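Local coordinates for tRNA nucleotidyl transferase-related protein (Thermotoga maritima, PDB 3H38) that is a class II CCA-adding enzyme that builds the tRNA 3' CCA end from CTP and ATP, probably with magnesium, here as the C-terminal part of a longer protein, at residues Q2-V7 / F145-D150; M35-V40 / K139-D144; R279-L284 / S304-L309; V283-L288 / N311-V316. All coordinates share one frame; numbering follows the deposited sequence.

In the fold
Starting at the N terminus, strand 4-6, in 2-7, is one edge of the mixed sheet in the nucleotidyltransferase head and pairs with 145-150, so interaction 1 closes a loop of 137 residues. Interaction 2 (35-40 with 139-144) falls wholly within that loop and belongs to the same sheet; the two touch where K139 bonds through its backbone to G146 and L147. Both loops are complete before the helical C-terminal part makes interactions 3 and 4. These start from the same helix, 279-287, share V283 and L284, and close loops of 19 and 22 residues over helix 293-302: interaction 3 reaches the loop before helix 309-328, interaction 4 that helix itself.

Interaction 1. Residues Q2-V7 / F145-D150; sequences QIFRDV and FGLLID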
loop_
_atom_site.group_PDB
_atom_site.type_symbol
_atom_site.label_atom_id
_atom_site.label_comp_id
_atom_site.label_asym_id
_atom_site.label_seq_id
_atom_site.Cartn_x
_atom_site.Cartn_y
_atom_site.Cartn_z
ATOM N N GLN A 2 35.061 -2.067 5.561
ATOM C CA GLN A 2 35.294 -2.016 4.127
ATOM C C GLN A 2 34.212 -1.227 3.388
ATOM O O GLN A 2 33.011 -1.492 3.560
ATOM C CB GLN A 2 35.407 -3.424 3.543
ATOM C CG GLN A 2 36.002 -3.434 2.140
ATOM C CD GLN A 2 36.312 -4.832 1.645
ATOM O OE1 GLN A 2 36.298 -5.799 2.408
ATOM N NE2 GLN A 2 36.576 -4.945 0.360
ATOM N N ILE A 3 34.638 -0.301 2.570
ATOM C CA ILE A 3 33.757 0.474 1.772
ATOM C C ILE A 3 33.647 -0.036 0.365
ATOM O O ILE A 3 32.584 -0.230 -0.138
ATOM C CB ILE A 3 34.191 1.891 1.812
ATOM C CG1 ILE A 3 34.396 2.268 3.258
ATOM C CG2 ILE A 3 33.205 2.758 1.106
ATOM C CD1 ILE A 3 34.657 3.639 3.429
ATOM N N PHE A 4 34.772 -0.289 -0.252
ATOM C CA PHE A 4 34.781 -0.736 -1.645
ATOM C C PHE A 4 35.080 -2.232 -1.784
ATOM O O PHE A 4 35.974 -2.776 -1.135
ATOM C CB PHE A 4 35.759 0.090 -2.480
ATOM C CG PHE A 4 35.711 1.566 -2.189
ATOM C CD1 PHE A 4 36.599 2.138 -1.293
ATOM C CD2 PHE A 4 34.765 2.372 -2.791
ATOM C CE1 PHE A 4 36.553 3.495 -1.015
ATOM C CE2 PHE A 4 34.708 3.733 -2.525
ATOM C CZ PHE A 4 35.607 4.301 -1.644
ATOM N N ARG A 5 34.312 -2.882 -2.646
ATOM C CA ARG A 5 34.330 -4.327 -2.776
ATOM C C ARG A 5 33.994 -4.684 -4.234
ATOM O O ARG A 5 33.158 -4.040 -4.860
ATOM C CB ARG A 5 33.302 -4.897 -1.807
ATOM C CG ARG A 5 33.136 -6.383 -1.842
ATOM C CD ARG A 5 32.031 -6.819 -0.873
ATOM N NE ARG A 5 32.093 -6.123 0.415
ATOM C CZ ARG A 5 32.542 -6.660 1.548
ATOM N NH1 ARG A 5 32.970 -7.921 1.585
ATOM N NH2 ARG A 5 32.545 -5.938 2.659
ATOM N N ASP A 6 34.671 -5.676 -4.800
ATOM C CA ASP A 6 34.457 -6.009 -6.207
ATOM C C ASP A 6 33.322 -7.018 -6.261
ATOM O O ASP A 6 33.497 -8.164 -5.808
ATOM C CB ASP A 6 35.734 -6.630 -6.774
ATOM C CG ASP A 6 35.651 -6.908 -8.275
ATOM O OD1 ASP A 6 36.652 -7.404 -8.830
ATOM O OD2 ASP A 6 34.608 -6.627 -8.904
ATOM N N VAL A 7 32.164 -6.607 -6.781
ATOM C CA VAL A 7 31.024 -7.534 -6.868
ATOM C C VAL A 7 30.734 -7.955 -8.301
ATOM O O VAL A 7 29.609 -8.340 -8.630
ATOM C CB VAL A 7 29.728 -6.998 -6.210
ATOM C CG1 VAL A 7 29.936 -6.733 -4.715
ATOM C CG2 VAL A 7 29.206 -5.774 -6.922
ATOM N N PHE A 145 33.881 -0.809 -13.114
ATOM C CA PHE A 145 32.693 -1.647 -13.269
ATOM C C PHE A 145 32.589 -2.751 -12.204
ATOM O O PHE A 145 33.535 -3.520 -12.012
ATOM C CB PHE A 145 32.657 -2.276 -14.657
ATOM C CG PHE A 145 31.419 -3.077 -14.923
ATOM C CD1 PHE A 145 31.420 -4.460 -14.776
ATOM C CD2 PHE A 145 30.246 -2.450 -15.311
ATOM C CE1 PHE A 145 30.256 -5.217 -15.016
ATOM C CE2 PHE A 145 29.079 -3.189 -15.574
ATOM C CZ PHE A 145 29.083 -4.584 -15.418
ATOM N N GLY A 146 31.437 -2.818 -11.521
ATOM C CA GLY A 146 31.194 -3.834 -10.511
ATOM C C GLY A 146 31.747 -3.516 -9.130
ATOM O O GLY A 146 31.845 -4.401 -8.268
ATOM N N LEU A 147 32.110 -2.253 -8.924
ATOM C CA LEU A 147 32.608 -1.784 -7.633
ATOM C C LEU A 147 31.462 -1.445 -6.685
ATOM O O LEU A 147 30.674 -0.543 -6.949
ATOM C CB LEU A 147 33.507 -0.539 -7.794
ATOM C CG LEU A 147 34.228 -0.168 -6.485
ATOM C CD1 LEU A 147 35.073 -1.322 -5.945
ATOM C CD2 LEU A 147 35.088 1.070 -6.637
ATOM N N LEU A 148 31.375 -2.168 -5.576
ATOM C CA LEU A 148 30.371 -1.876 -4.577
ATOM C C LEU A 148 30.927 -0.677 -3.823
ATOM O O LEU A 148 32.082 -0.686 -3.339
ATOM C CB LEU A 148 30.170 -3.058 -3.618
ATOM C CG LEU A 148 28.810 -3.407 -2.971
ATOM C CD1 LEU A 148 29.009 -3.839 -1.525
ATOM C CD2 LEU A 148 27.726 -2.332 -3.066
ATOM N N ILE A 149 30.121 0.373 -3.751
ATOM C CA ILE A 149 30.473 1.501 -2.921
ATOM C C ILE A 149 29.510 1.518 -1.765
ATOM O O ILE A 149 28.304 1.740 -1.941
ATOM C CB ILE A 149 30.402 2.812 -3.667
ATOM C CG1 ILE A 149 31.497 2.862 -4.738
ATOM C CG2 ILE A 149 30.554 3.959 -2.680
ATOM C CD1 ILE A 149 31.054 3.568 -5.958
ATOM N N ASP A 150 30.049 1.220 -0.593
ATOM C CA ASP A 150 29.235 1.055 0.596
ATOM C C ASP A 150 29.831 1.827 1.775
ATOM O O ASP A 150 30.676 1.333 2.518
ATOM C CB ASP A 150 29.055 -0.424 0.912
ATOM C CG ASP A 150 28.357 -0.655 2.229
ATOM O OD1 ASP A 150 28.716 -1.627 2.901
ATOM O OD2 ASP A 150 27.477 0.145 2.611
HETATM O O HOH W 1 31.151 -0.082 4.911
HETATM O O HOH W 2 31.175 -2.944 2.411
#
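F4 and I149 pair antiparallel where strand 4-6 closes one side of the head domain's mixed sheet, and their side chains share a face with L147 and D6. The F4 ring turns its edge to I149, with I149 CG1 near the ring plane and 3.8 Å from F4 CD2, while I3 CG2 sits over the centre of one ring face. L147 CD1 comes up beside F4 CB. On the opposite face of the sheet, R5 CB and L148 CB lie 4.1 Å apart. The backbones of these two residues exchange two hydrogen bonds, the shorter being L148 N to R5 O at 2.7 Å. V7 splits its branches: CG1, anti to the carbonyl carbon (chi1 -61°), meets L148 CB at 3.8 Å, and CG2 touches G146 O. An alanine in place of V7 would probably open a gap against L148 CB and CG. D150, its carboxylate held by backbone N of G154 and Y155, shares with Q2 a water that donates to Q2 O (2.7 Å) and D150 O (2.8 Å).

Interaction 2. Residues M35-V40 / K139-D144; sequences MPVYVV and KLNPKD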
loop_
_atom_site.group_PDB
_atom_site.type_symbol
_atom_site.label_atom_id
_atom_site.label_comp_id
_atom_site.label_asym_id
_atom_site.label_seq_id
_atom_site.Cartn_x
_atom_site.Cartn_y
_atom_site.Cartn_z
ATOM N N MET A 35 31.060 11.570 -17.095
ATOM C CA MET A 35 30.223 11.454 -15.896
ATOM C C MET A 35 30.445 10.090 -15.259
ATOM O O MET A 35 30.392 9.071 -15.944
ATOM C CB MET A 35 28.754 11.583 -16.264
ATOM C CG MET A 35 28.325 12.991 -16.727
ATOM S SD MET A 35 26.609 12.927 -17.225
ATOM C CE MET A 35 26.536 14.151 -18.548
ATOM N N PRO A 36 30.734 10.059 -13.951
ATOM C CA PRO A 36 30.708 8.766 -13.240
ATOM C C PRO A 36 29.291 8.198 -13.187
ATOM O O PRO A 36 28.382 8.928 -12.816
ATOM C CB PRO A 36 31.197 9.126 -11.836
ATOM C CG PRO A 36 32.041 10.403 -12.059
ATOM C CD PRO A 36 31.295 11.147 -13.131
ATOM N N VAL A 37 29.115 6.936 -13.579
ATOM C CA VAL A 37 27.797 6.300 -13.602
ATOM C C VAL A 37 27.643 5.195 -12.541
ATOM O O VAL A 37 28.559 4.405 -12.333
ATOM C CB VAL A 37 27.494 5.685 -14.973
ATOM C CG1 VAL A 37 26.022 5.367 -15.073
ATOM C CG2 VAL A 37 27.869 6.636 -16.069
ATOM N N TYR A 38 26.475 5.143 -11.894
ATOM C CA TYR A 38 26.175 4.132 -10.878
ATOM C C TYR A 38 24.737 3.587 -10.927
ATOM O O TYR A 38 23.772 4.310 -11.210
ATOM C CB TYR A 38 26.341 4.711 -9.475
ATOM C CG TYR A 38 27.549 5.570 -9.240
ATOM C CD1 TYR A 38 27.557 6.891 -9.615
ATOM C CD2 TYR A 38 28.673 5.058 -8.596
ATOM C CE1 TYR A 38 28.662 7.691 -9.377
ATOM C CE2 TYR A 38 29.784 5.844 -8.367
ATOM C CZ TYR A 38 29.774 7.160 -8.755
ATOM O OH TYR A 38 30.872 7.949 -8.504
ATOM N N VAL A 39 24.594 2.313 -10.585
ATOM C CA VAL A 39 23.286 1.776 -10.264
ATOM C C VAL A 39 23.180 1.817 -8.730
ATOM O O VAL A 39 24.176 1.602 -8.026
ATOM C CB VAL A 39 23.086 0.363 -10.856
ATOM C CG1 VAL A 39 23.948 -0.652 -10.135
ATOM C CG2 VAL A 39 21.612 -0.028 -10.824
ATOM N N VAL A 40 22.002 2.164 -8.211
ATOM C CA VAL A 40 21.872 2.431 -6.776
ATOM C C VAL A 40 20.644 1.777 -6.141
ATOM O O VAL A 40 19.732 1.327 -6.836
ATOM C CB VAL A 40 21.762 3.941 -6.519
ATOM C CG1 VAL A 40 22.994 4.652 -7.035
ATOM C CG2 VAL A 40 20.520 4.500 -7.194
ATOM N N LYS A 139 29.357 1.070 -9.238
ATOM C CA LYS A 139 29.816 1.968 -10.271
ATOM C C LYS A 139 29.852 1.243 -11.595
ATOM O O LYS A 139 30.371 0.133 -11.677
ATOM C CB LYS A 139 31.199 2.501 -9.903
ATOM C CG LYS A 139 31.741 3.498 -10.880
ATOM C CD LYS A 139 32.908 4.232 -10.258
ATOM C CE LYS A 139 33.309 5.444 -11.130
ATOM N NZ LYS A 139 34.662 5.876 -10.746
ATOM N N LEU A 140 29.337 1.889 -12.638
ATOM C CA LEU A 140 29.313 1.295 -13.979
ATOM C C LEU A 140 30.428 1.688 -14.964
ATOM O O LEU A 140 30.547 1.065 -16.009
ATOM C CB LEU A 140 27.944 1.518 -14.624
ATOM C CG LEU A 140 26.818 0.988 -13.722
ATOM C CD1 LEU A 140 25.478 0.964 -14.448
ATOM C CD2 LEU A 140 27.174 -0.419 -13.206
ATOM N N ASN A 141 31.224 2.711 -14.652
ATOM C CA ASN A 141 32.266 3.145 -15.576
ATOM C C ASN A 141 33.282 2.014 -15.708
ATOM O O ASN A 141 33.558 1.324 -14.710
ATOM C CB ASN A 141 32.949 4.426 -15.096
ATOM C CG ASN A 141 31.977 5.599 -14.928
ATOM O OD1 ASN A 141 31.777 6.417 -15.852
ATOM N ND2 ASN A 141 31.380 5.697 -13.744
ATOM N N PRO A 142 33.805 1.799 -16.940
ATOM C CA PRO A 142 34.613 0.629 -17.323
ATOM C C PRO A 142 35.718 0.240 -16.335
ATOM O O PRO A 142 35.722 -0.906 -15.877
ATOM C CB PRO A 142 35.190 1.046 -18.673
ATOM C CG PRO A 142 34.066 1.860 -19.287
ATOM C CD PRO A 142 33.440 2.614 -18.120
ATOM N N LYS A 143 36.623 1.150 -15.986
ATOM C CA LYS A 143 37.665 0.782 -15.026
ATOM C C LYS A 143 37.090 0.311 -13.672
ATOM O O LYS A 143 37.654 -0.574 -13.025
ATOM C CB LYS A 143 38.689 1.924 -14.793
ATOM C CG LYS A 143 39.582 1.650 -13.563
ATOM C CD LYS A 143 40.818 2.505 -13.485
ATOM C CE LYS A 143 41.056 2.988 -12.056
ATOM N NZ LYS A 143 41.270 1.942 -11.048
ATOM N N ASP A 144 35.986 0.908 -13.228
ATOM C CA ASP A 144 35.464 0.585 -11.897
ATOM C C ASP A 144 34.231 -0.302 -11.932
ATOM O O ASP A 144 33.623 -0.546 -10.897
ATOM C CB ASP A 144 35.245 1.862 -11.041
ATOM C CG ASP A 144 36.584 2.599 -10.736
ATOM O OD1 ASP A 144 36.596 3.849 -10.554
ATOM O OD2 ASP A 144 37.640 1.913 -10.707
#
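The Y38 ring is met obliquely by K139 along its CD2 and CE2 atoms: K139 CA lies 3.7 Å from Y38 CD2, and K139 CG and CD follow CE2. I149 of strand 147-149, on the far side of strand 137-139, adds its CD1 at the same CE2. K139 CG is anti to the backbone N (chi1 -177°), and the extended chain runs past the tyrosine until NZ pairs with D144 OD1 at 2.8 Å, on the anti lone pair of that oxygen. The N141 side chain crosses that of V37 at about a right angle, its CG 3.4 Å from V37 N. Y38 and K139 form an antiparallel non-hydrogen-bonded pair, and just beyond it L140 N gives a nearly straight bond to V37 O (2.7 Å, 171° at the hydrogen). L140 packs its CB on V37 CB at 4.2 Å and faces V39 with CD1, while F23 of helix 17-32 touches both L140 and V39. V39 is near D57, a magnesium ligand of this enzyme, though no metal is bound in this chain. Carbon contacts and that backbone bond therefore join the segments, while the charge of K139 is probably met mainly by D144, which also has K143 at longer range.

Interaction 3. Residues R279-L284 / S304-L309; sequences RFYAVL and SLRRNL
Y281 carries the largest share of this contact, reaching from helix 279-287 to the loop that leads into helix 309-328. Its CG is anti to the carbonyl carbon (chi1 -83°), and the hydroxyl at the far end of the ring accepts a bond from R306 N at 3.3 Å, the angle at the hydrogen being 146°. The same oxygen also lies 3.5 Å from L305 CA and close to R306 CG. From that CG the arginine chain runs out extended, its guanidinium plane turned almost perpendicular to the phenol ring.

L305 is the second main contributor. Its CD2 methyl touches F280 CE2 at 3.7 Å, the two side chains crossing at about a right angle, and it meets L284 tip to tip, CD2 lying 3.9 Å from L284 CD1. That L284 methyl in turn rests over one face of F280, toward the rim.

L309, at the start of the next helix, crosses Y281 obliquely and sets CD1 3.8 Å from Y281 CD1. W296 of helix 293-302 backs both L305 and L309, and R218 of helix 214-225 touches F280 and Y281.

The join is thus largely leucine methyls against aromatic carbons and against each other within the helical part of the enzyme. The phenol serves it twice, its CD1 and CE1 atoms meeting the L309 methyls and its oxygen taking up a loop amide; that rather long bond is probably a modest contribution beside the apolar contacts.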
loop_
_atom_site.group_PDB
_atom_site.type_symbol
_atom_site.label_atom_id
_atom_site.label_comp_id
_atom_site.label_asym_id
_atom_site.label_seq_id
_atom_site.Cartn_x
_atom_site.Cartn_y
_atom_site.Cartn_z
ATOM N N ARG A 279 -7.181 -1.381 0.425
ATOM C CA ARG A 279 -6.776 -1.822 1.749
ATOM C C ARG A 279 -6.626 -0.687 2.739
ATOM O O ARG A 279 -6.866 -0.881 3.940
ATOM C CB ARG A 279 -5.492 -2.631 1.672
ATOM C CG ARG A 279 -5.624 -3.756 0.698
ATOM C CD ARG A 279 -4.658 -4.858 0.978
ATOM N NE ARG A 279 -4.730 -5.835 -0.097
ATOM C CZ ARG A 279 -3.872 -6.833 -0.251
ATOM N NH1 ARG A 279 -4.015 -7.665 -1.278
ATOM N NH2 ARG A 279 -2.873 -6.990 0.615
ATOM N N PHE A 280 -6.233 0.487 2.240
ATOM C CA PHE A 280 -6.103 1.662 3.087
ATOM C C PHE A 280 -7.453 1.973 3.782
ATOM O O PHE A 280 -7.510 2.188 4.988
ATOM C CB PHE A 280 -5.584 2.863 2.275
ATOM C CG PHE A 280 -5.481 4.143 3.072
ATOM C CD1 PHE A 280 -4.642 4.226 4.176
ATOM C CD2 PHE A 280 -6.216 5.262 2.711
ATOM C CE1 PHE A 280 -4.551 5.403 4.922
ATOM C CE2 PHE A 280 -6.129 6.442 3.446
ATOM C CZ PHE A 280 -5.293 6.504 4.568
ATOM N N TYR A 281 -8.528 1.990 3.005
ATOM C CA TYR A 281 -9.854 2.256 3.535
ATOM C C TYR A 281 -10.426 1.089 4.344
ATOM O O TYR A 281 -11.113 1.302 5.348
ATOM C CB TYR A 281 -10.802 2.588 2.401
ATOM C CG TYR A 281 -10.719 4.014 1.999
ATOM C CD1 TYR A 281 -11.815 4.838 2.130
ATOM C CD2 TYR A 281 -9.530 4.560 1.528
ATOM C CE1 TYR A 281 -11.752 6.150 1.791
ATOM C CE2 TYR A 281 -9.457 5.898 1.181
ATOM C CZ TYR A 281 -10.581 6.673 1.317
ATOM O OH TYR A 281 -10.580 7.984 0.991
ATOM N N ALA A 282 -10.159 -0.133 3.897
ATOM C CA ALA A 282 -10.583 -1.296 4.654
ATOM C C ALA A 282 -10.047 -1.155 6.071
ATOM O O ALA A 282 -10.797 -1.286 7.046
ATOM C CB ALA A 282 -10.056 -2.558 4.019
ATOM N N VAL A 283 -8.752 -0.866 6.187
ATOM C CA VAL A 283 -8.124 -0.722 7.505
ATOM C C VAL A 283 -8.669 0.471 8.281
ATOM O O VAL A 283 -8.707 0.456 9.508
ATOM C CB VAL A 283 -6.582 -0.601 7.413
ATOM C CG1 VAL A 283 -5.966 -0.596 8.799
ATOM C CG2 VAL A 283 -6.021 -1.755 6.643
ATOM N N LEU A 284 -9.086 1.513 7.578
ATOM C CA LEU A 284 -9.623 2.677 8.275
ATOM C C LEU A 284 -11.022 2.394 8.822
ATOM O O LEU A 284 -11.430 2.970 9.839
ATOM C CB LEU A 284 -9.644 3.916 7.374
ATOM C CG LEU A 284 -8.321 4.518 6.894
ATOM C CD1 LEU A 284 -8.561 5.765 6.036
ATOM C CD2 LEU A 284 -7.412 4.861 8.057
ATOM N N SER A 304 -6.480 12.554 3.074
ATOM C CA SER A 304 -7.626 13.089 2.344
ATOM C C SER A 304 -8.770 12.140 2.050
ATOM O O SER A 304 -8.896 11.708 0.945
ATOM C CB SER A 304 -7.166 13.790 1.085
ATOM O OG SER A 304 -6.404 14.915 1.419
ATOM N N LEU A 305 -9.635 11.886 3.026
ATOM C CA LEU A 305 -10.649 10.834 2.983
ATOM C C LEU A 305 -11.969 11.279 2.365
ATOM O O LEU A 305 -12.339 12.452 2.456
ATOM C CB LEU A 305 -10.866 10.317 4.399
ATOM C CG LEU A 305 -9.515 10.063 5.081
ATOM C CD1 LEU A 305 -9.674 9.495 6.512
ATOM C CD2 LEU A 305 -8.583 9.161 4.193
ATOM N N ARG A 306 -12.717 10.349 1.805
ATOM C CA ARG A 306 -14.018 10.650 1.272
ATOM C C ARG A 306 -14.892 11.131 2.381
ATOM O O ARG A 306 -14.747 10.719 3.485
ATOM C CB ARG A 306 -14.648 9.419 0.707
ATOM C CG ARG A 306 -13.869 8.784 -0.359
ATOM C CD ARG A 306 -14.700 8.005 -1.329
ATOM N NE ARG A 306 -13.988 7.872 -2.592
ATOM C CZ ARG A 306 -14.519 7.455 -3.741
ATOM N NH1 ARG A 306 -15.797 7.110 -3.816
ATOM N NH2 ARG A 306 -13.757 7.372 -4.819
ATOM N N ARG A 307 -15.801 12.033 2.087
ATOM C CA ARG A 307 -16.636 12.595 3.143
ATOM C C ARG A 307 -17.619 11.558 3.705
ATOM O O ARG A 307 -17.871 11.514 4.907
ATOM C CB ARG A 307 -17.393 13.836 2.636
ATOM C CG ARG A 307 -16.512 15.051 2.298
ATOM C CD ARG A 307 -17.345 16.294 1.958
ATOM N NE ARG A 307 -18.151 16.775 3.088
ATOM C CZ ARG A 307 -17.739 17.677 3.980
ATOM N NH1 ARG A 307 -16.522 18.198 3.874
ATOM N NH2 ARG A 307 -18.540 18.061 4.978
ATOM N N ASN A 308 -18.134 10.720 2.840
ATOM C CA ASN A 308 -19.116 9.731 3.193
ATOM C C ASN A 308 -18.597 8.620 4.069
ATOM O O ASN A 308 -19.358 7.875 4.572
ATOM C CB ASN A 308 -19.693 9.120 1.925
ATOM C CG ASN A 308 -21.193 9.184 1.880
ATOM O OD1 ASN A 308 -21.883 8.196 2.127
ATOM N ND2 ASN A 308 -21.717 10.354 1.571
ATOM N N LEU A 309 -17.293 8.487 4.188
ATOM C CA LEU A 309 -16.666 7.328 4.806
ATOM C C LEU A 309 -17.117 7.125 6.244
ATOM O O LEU A 309 -17.314 5.978 6.694
ATOM C CB LEU A 309 -15.132 7.432 4.741
ATOM C CG LEU A 309 -14.383 6.329 5.493
ATOM C CD1 LEU A 309 -14.526 4.936 4.794
ATOM C CD2 LEU A 309 -12.932 6.708 5.763
#

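Interaction 4. Residues V283-L288 / N311-V316; sequences VLHVFL and NEIRHV
L284 meets I313 through its backbone: I313 CD1 lies 3.5 Å from L284 O, a carbonyl already bonded by L288 N in the helix. Next comes H285, which takes I313 CG1 over one face in a CH-pi contact, 4.0 Å from the ring centroid and 25° off the normal. Its CE1 approaches E312 CB at 4.0 Å, and H350 of helix 345-352 also meets this imidazole. L288, the first residue beyond the helix, adds its CB, 3.6 Å from I313 CD1; the extended I313 chain (chi2 -179°) carries that methyl in between L284 and L288. An alanine in place of I313 would probably open a gap between L284 O and L288 CB and leave the face of H285 without its CH-pi partner. Segments 283-287 and 311-316 of helices 279-287 and 309-328 cross at -64°, their axes 9.6 Å apart at closest approach. The contact is carbon against ring, carbonyl and carbon, and it buries H285 NE2 without a polar partner, a likely cost to this packing.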
loop_
_atom_site.group_PDB
_atom_site.type_symbol
_atom_site.label_atom_id
_atom_site.label_comp_id
_atom_site.label_asym_id
_atom_site.label_seq_id
_atom_site.Cartn_x
_atom_site.Cartn_y
_atom_site.Cartn_z
ATOM N N VAL A 283 -8.752 -0.866 6.187
ATOM C CA VAL A 283 -8.124 -0.722 7.505
ATOM C C VAL A 283 -8.669 0.471 8.281
ATOM O O VAL A 283 -8.707 0.456 9.508
ATOM C CB VAL A 283 -6.582 -0.601 7.413
ATOM C CG1 VAL A 283 -5.966 -0.596 8.799
ATOM C CG2 VAL A 283 -6.021 -1.755 6.643
ATOM N N LEU A 284 -9.086 1.513 7.578
ATOM C CA LEU A 284 -9.623 2.677 8.275
ATOM C C LEU A 284 -11.022 2.394 8.822
ATOM O O LEU A 284 -11.430 2.970 9.839
ATOM C CB LEU A 284 -9.644 3.916 7.374
ATOM C CG LEU A 284 -8.321 4.518 6.894
ATOM C CD1 LEU A 284 -8.561 5.765 6.036
ATOM C CD2 LEU A 284 -7.412 4.861 8.057
ATOM N N HIS A 285 -11.760 1.512 8.150
ATOM C CA HIS A 285 -13.073 1.103 8.649
ATOM C C HIS A 285 -12.929 0.633 10.092
ATOM O O HIS A 285 -13.800 0.883 10.912
ATOM C CB HIS A 285 -13.698 0.010 7.792
ATOM C CG HIS A 285 -14.539 0.522 6.672
ATOM N ND1 HIS A 285 -15.918 0.555 6.729
ATOM C CD2 HIS A 285 -14.210 1.001 5.443
ATOM C CE1 HIS A 285 -16.402 1.023 5.594
ATOM N NE2 HIS A 285 -15.378 1.294 4.792
ATOM N N VAL A 286 -11.801 -0.007 10.402
ATOM C CA VAL A 286 -11.547 -0.472 11.762
ATOM C C VAL A 286 -10.985 0.624 12.656
ATOM O O VAL A 286 -11.545 0.930 13.703
ATOM C CB VAL A 286 -10.614 -1.694 11.801
ATOM C CG1 VAL A 286 -10.394 -2.124 13.250
ATOM C CG2 VAL A 286 -11.222 -2.846 10.993
ATOM N N PHE A 287 -9.874 1.210 12.234
ATOM C CA PHE A 287 -9.224 2.284 12.978
ATOM C C PHE A 287 -10.175 3.353 13.439
ATOM O O PHE A 287 -10.102 3.835 14.574
ATOM C CB PHE A 287 -8.145 2.915 12.111
ATOM C CG PHE A 287 -6.866 2.128 12.077
ATOM C CD1 PHE A 287 -6.635 1.130 13.008
ATOM C CD2 PHE A 287 -5.888 2.406 11.150
ATOM C CE1 PHE A 287 -5.473 0.419 13.009
ATOM C CE2 PHE A 287 -4.695 1.696 11.150
ATOM C CZ PHE A 287 -4.487 0.706 12.073
ATOM N N LEU A 288 -11.099 3.705 12.564
ATOM C CA LEU A 288 -11.920 4.885 12.787
ATOM C C LEU A 288 -13.313 4.609 13.397
ATOM O O LEU A 288 -14.146 5.505 13.497
ATOM C CB LEU A 288 -12.008 5.707 11.495
ATOM C CG LEU A 288 -10.949 6.802 11.229
ATOM C CD1 LEU A 288 -9.591 6.543 11.861
ATOM C CD2 LEU A 288 -10.802 7.056 9.746
ATOM N N ASN A 311 -19.951 7.855 7.410
ATOM C CA ASN A 311 -21.282 7.257 7.342
ATOM C C ASN A 311 -21.240 5.729 7.291
ATOM O O ASN A 311 -22.020 5.067 7.988
ATOM C CB ASN A 311 -22.068 7.774 6.132
ATOM C CG ASN A 311 -22.365 9.251 6.212
ATOM O OD1 ASN A 311 -22.615 9.785 7.290
ATOM N ND2 ASN A 311 -22.343 9.925 5.061
ATOM N N GLU A 312 -20.347 5.187 6.454
ATOM C CA GLU A 312 -20.270 3.744 6.177
ATOM C C GLU A 312 -19.682 2.972 7.340
ATOM O O GLU A 312 -20.134 1.867 7.664
ATOM C CB GLU A 312 -19.433 3.471 4.933
ATOM C CG GLU A 312 -19.967 4.143 3.673
ATOM C CD GLU A 312 -18.859 4.613 2.731
ATOM O OE1 GLU A 312 -18.949 5.762 2.251
ATOM O OE2 GLU A 312 -17.900 3.845 2.482
ATOM N N ILE A 313 -18.666 3.562 7.956
ATOM C CA ILE A 313 -18.080 3.019 9.168
ATOM C C ILE A 313 -19.154 2.934 10.238
ATOM O O ILE A 313 -19.328 1.901 10.882
ATOM C CB ILE A 313 -16.908 3.901 9.651
ATOM C CG1 ILE A 313 -15.705 3.703 8.720
ATOM C CG2 ILE A 313 -16.556 3.603 11.103
ATOM C CD1 ILE A 313 -14.453 4.512 9.095
ATOM N N ARG A 314 -19.892 4.024 10.394
ATOM C CA ARG A 314 -20.910 4.128 11.421
ATOM C C ARG A 314 -22.017 3.119 11.201
ATOM O O ARG A 314 -22.545 2.557 12.155
ATOM C CB ARG A 314 -21.454 5.553 11.496
ATOM C CG ARG A 314 -20.455 6.481 12.148
ATOM C CD ARG A 314 -20.971 7.888 12.311
ATOM N NE ARG A 314 -20.137 8.617 13.264
ATOM C CZ ARG A 314 -20.042 9.941 13.311
ATOM N NH1 ARG A 314 -19.258 10.523 14.211
ATOM N NH2 ARG A 314 -20.736 10.681 12.457
ATOM N N HIS A 315 -22.354 2.868 9.943
ATOM C CA HIS A 315 -23.331 1.833 9.647
ATOM C C HIS A 315 -22.856 0.499 10.228
ATOM O O HIS A 315 -23.615 -0.195 10.891
ATOM C CB HIS A 315 -23.586 1.734 8.139
ATOM C CG HIS A 315 -24.557 0.655 7.752
ATOM N ND1 HIS A 315 -25.827 0.556 8.301
ATOM C CD2 HIS A 315 -24.463 -0.361 6.864
ATOM C CE1 HIS A 315 -26.455 -0.474 7.773
ATOM N NE2 HIS A 315 -25.654 -1.048 6.890
ATOM N N VAL A 316 -21.585 0.160 10.016
ATOM C CA VAL A 316 -21.066 -1.124 10.489
ATOM C C VAL A 316 -20.943 -1.134 12.007
ATOM O O VAL A 316 -21.412 -2.058 12.670
ATOM C CB VAL A 316 -19.717 -1.509 9.792
ATOM C CG1 VAL A 316 -19.104 -2.781 10.382
ATOM C CG2 VAL A 316 -19.933 -1.689 8.307
#